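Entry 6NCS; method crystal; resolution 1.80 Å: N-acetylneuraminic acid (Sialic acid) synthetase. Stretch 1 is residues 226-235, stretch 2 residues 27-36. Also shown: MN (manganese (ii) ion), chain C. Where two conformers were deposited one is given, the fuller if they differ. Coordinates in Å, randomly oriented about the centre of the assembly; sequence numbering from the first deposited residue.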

# COMPACT_ATOMS: atom_id res chain seq x y z
N GLU A 226 7.66 6.14 3.99
CA GLU A 226 7.64 7.25 4.93
C GLU A 226 8.34 8.49 4.40
O GLU A 226 8.27 9.56 5.03
CB GLU A 226 8.27 6.81 6.25
CG GLU A 226 7.75 5.45 6.73
CD GLU A 226 8.42 4.95 7.99
OE1 GLU A 226 9.22 3.99 7.91
OE2 GLU A 226 8.14 5.53 9.06
N ILE A 227 9.02 8.36 3.27
CA ILE A 227 9.68 9.45 2.57
C ILE A 227 9.41 9.20 1.09
O ILE A 227 9.42 8.05 0.66
CB ILE A 227 11.20 9.48 2.84
CG1 ILE A 227 11.51 9.61 4.33
CG2 ILE A 227 11.88 10.60 2.05
CD1 ILE A 227 11.63 8.25 5.07
N ILE A 228 9.15 10.26 0.34
CA ILE A 228 8.98 10.16 -1.11
C ILE A 228 9.92 11.16 -1.76
O ILE A 228 9.93 12.34 -1.40
CB ILE A 228 7.53 10.44 -1.56
CG1 ILE A 228 6.59 9.34 -1.07
CG2 ILE A 228 7.47 10.57 -3.08
CD1 ILE A 228 6.76 8.00 -1.83
N GLU A 229 10.71 10.68 -2.72
CA GLU A 229 11.55 11.53 -3.55
C GLU A 229 11.03 11.44 -4.99
O GLU A 229 10.77 10.34 -5.48
CB GLU A 229 13.02 11.11 -3.47
CG GLU A 229 13.95 12.02 -4.24
CD GLU A 229 15.40 11.60 -4.12
OE1 GLU A 229 15.99 11.20 -5.14
OE2 GLU A 229 15.95 11.67 -3.01
N LYS A 230 10.87 12.59 -5.64
CA LYS A 230 10.33 12.64 -6.99
C LYS A 230 11.09 13.70 -7.77
O LYS A 230 11.25 14.82 -7.29
CB LYS A 230 8.83 12.97 -6.96
CG LYS A 230 8.17 13.21 -8.31
CD LYS A 230 8.05 11.94 -9.13
CE LYS A 230 7.73 12.27 -10.60
NZ LYS A 230 7.71 11.02 -11.45
N HIS A 231 11.58 13.35 -8.96
CA HIS A 231 12.26 14.35 -9.77
C HIS A 231 11.29 15.46 -10.14
O HIS A 231 10.08 15.25 -10.27
CB HIS A 231 12.85 13.73 -11.04
CG HIS A 231 14.09 12.93 -10.80
ND1 HIS A 231 15.33 13.32 -11.27
CD2 HIS A 231 14.29 11.78 -10.12
CE1 HIS A 231 16.23 12.43 -10.90
NE2 HIS A 231 15.63 11.49 -10.20
N TYR A 232 11.85 16.65 -10.34
CA TYR A 232 11.05 17.87 -10.33
C TYR A 232 11.58 18.86 -11.34
O TYR A 232 12.80 19.01 -11.51
CB TYR A 232 11.04 18.43 -8.90
CG TYR A 232 10.61 19.87 -8.77
CD1 TYR A 232 9.33 20.27 -9.14
CD2 TYR A 232 11.47 20.83 -8.25
CE1 TYR A 232 8.94 21.59 -9.03
CE2 TYR A 232 11.08 22.15 -8.12
CZ TYR A 232 9.82 22.52 -8.52
OH TYR A 232 9.43 23.84 -8.40
N THR A 233 10.66 19.52 -12.05
CA THR A 233 10.98 20.54 -13.03
C THR A 233 9.91 21.62 -12.93
O THR A 233 8.76 21.33 -12.57
CB THR A 233 11.02 19.97 -14.46
OG1 THR A 233 11.30 21.01 -15.40
CG2 THR A 233 9.68 19.32 -14.84
N VAL A 234 10.27 22.87 -13.24
CA VAL A 234 9.21 23.87 -13.32
C VAL A 234 8.48 23.82 -14.66
O VAL A 234 7.38 24.39 -14.76
CB VAL A 234 9.69 25.31 -13.07
CG1 VAL A 234 10.22 25.45 -11.65
CG2 VAL A 234 10.70 25.73 -14.12
N ASP A 235 9.03 23.14 -15.66
CA ASP A 235 8.45 23.14 -17.00
C ASP A 235 9.09 22.06 -17.86
O ASP A 235 10.25 22.20 -18.26
CB ASP A 235 8.64 24.53 -17.62
CG ASP A 235 7.90 24.71 -18.95
OD1 ASP A 235 7.27 23.75 -19.45
OD2 ASP A 235 7.96 25.83 -19.48
MN MN C . 16.97 10.06 -9.16
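Stretch 2 27-36: FIIAEAGLNH

The apolar part of the contact is built by I227, F27 and I29 on one face of the sheet. I227 CG2 lies 3.7 Å from I29 CD1, and I227 CG1 lies 4.2 Å from F27 CB. On the other face I228 CB is 4.5 Å from I28 CG1. Y232 CB points toward stretch 2, and Y232 CD2 is 3.8 Å from A30 CB.

From F27, stretch 2 runs as an extended strand beside the strand that begins at I227. The two are parallel, with a signed crossing angle of -29° and a closest axis approach of 4.6 Å. The register pairs I227 with F27, I228 with I28, E229 with I29, K230 with A30 and H231 with E31.

Backbone hydrogen bonds alternate between the strands. F27 N donates to E226 O (3.2 Å), I228 N to F27 O (2.9 Å), I29 N to I228 O (2.7 Å), K230 N to I29 O (3.0 Å) and E31 N to K230 O (2.8 Å). The last, Y232 N to E31 O (2.8 Å), is weak because it is bent.

E31 CG packs over one face of the H231 ring, 3.5 Å from its centroid. H231 NE2 binds the manganese at 2.2 Å.

A type II' turn runs from A32 to N35, and N35 CB points toward stretch 1. T233 OG1 donates to N35 OD1 at 2.7 Å. Water 1 links N35 OD1 (2.7 Å) to V234 N (3.1 Å).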

# COMPACT_ATOMS: atom_id res chain seq x y z
N PHE A 27 7.60 12.63 4.45
CA PHE A 27 8.54 13.68 4.09
C PHE A 27 8.74 13.63 2.58
O PHE A 27 9.19 12.61 2.04
CB PHE A 27 9.85 13.43 4.83
CG PHE A 27 10.85 14.53 4.72
CD1 PHE A 27 10.73 15.66 5.52
CD2 PHE A 27 11.94 14.41 3.88
CE1 PHE A 27 11.68 16.68 5.43
CE2 PHE A 27 12.90 15.42 3.79
CZ PHE A 27 12.76 16.55 4.56
N ILE A 28 8.39 14.72 1.88
CA ILE A 28 8.38 14.73 0.41
C ILE A 28 9.53 15.60 -0.10
O ILE A 28 9.61 16.79 0.24
CB ILE A 28 7.03 15.21 -0.14
CG1 ILE A 28 5.94 14.21 0.27
CG2 ILE A 28 7.09 15.30 -1.68
CD1 ILE A 28 4.54 14.66 -0.05
N ILE A 29 10.38 15.01 -0.94
CA ILE A 29 11.58 15.65 -1.48
C ILE A 29 11.36 15.88 -2.96
O ILE A 29 11.10 14.93 -3.71
CB ILE A 29 12.83 14.77 -1.28
CG1 ILE A 29 13.13 14.57 0.21
CG2 ILE A 29 14.05 15.39 -1.99
CD1 ILE A 29 13.89 13.24 0.47
N ALA A 30 11.50 17.14 -3.40
CA ALA A 30 11.51 17.48 -4.81
C ALA A 30 12.95 17.40 -5.30
O ALA A 30 13.80 18.16 -4.84
CB ALA A 30 10.93 18.88 -5.01
N GLU A 31 13.25 16.46 -6.20
CA GLU A 31 14.62 16.28 -6.70
C GLU A 31 14.78 17.21 -7.90
O GLU A 31 14.35 16.89 -9.01
CB GLU A 31 14.89 14.82 -7.04
CG GLU A 31 15.99 14.54 -8.08
CD GLU A 31 17.41 14.82 -7.59
OE1 GLU A 31 18.30 13.99 -7.87
OE2 GLU A 31 17.63 15.86 -6.94
N ALA A 32 15.37 18.39 -7.66
CA ALA A 32 15.68 19.29 -8.76
C ALA A 32 16.77 18.70 -9.64
O ALA A 32 16.80 18.97 -10.85
CB ALA A 32 16.12 20.66 -8.23
N GLY A 33 17.67 17.93 -9.04
CA GLY A 33 18.65 17.17 -9.80
C GLY A 33 19.51 18.09 -10.64
O GLY A 33 20.13 19.03 -10.12
N LEU A 34 19.54 17.83 -11.94
CA LEU A 34 20.27 18.63 -12.91
C LEU A 34 19.35 19.40 -13.84
O LEU A 34 19.82 19.99 -14.82
CB LEU A 34 21.21 17.74 -13.72
CG LEU A 34 22.26 17.02 -12.87
CD1 LEU A 34 23.29 16.34 -13.75
CD2 LEU A 34 22.93 17.99 -11.92
N ASN A 35 18.04 19.40 -13.56
CA ASN A 35 17.07 19.91 -14.53
C ASN A 35 17.18 21.41 -14.75
O ASN A 35 16.76 21.91 -15.81
CB ASN A 35 15.65 19.52 -14.06
CG ASN A 35 14.58 19.97 -15.02
OD1 ASN A 35 13.94 20.99 -14.82
ND2 ASN A 35 14.38 19.19 -16.08
N HIS A 36 17.81 22.15 -13.83
CA HIS A 36 18.03 23.58 -14.03
C HIS A 36 19.11 23.86 -15.07
O HIS A 36 19.23 25.01 -15.53
CB HIS A 36 18.44 24.22 -12.70
CG HIS A 36 19.53 23.48 -12.01
ND1 HIS A 36 20.83 23.48 -12.46
CD2 HIS A 36 19.51 22.67 -10.93
CE1 HIS A 36 21.58 22.73 -11.67
NE2 HIS A 36 20.80 22.22 -10.73
O HOH W 1 13.18 23.45 -14.11
O HOH W 2 12.86 20.84 -18.10
O HOH W 3 16.00 10.60 -7.54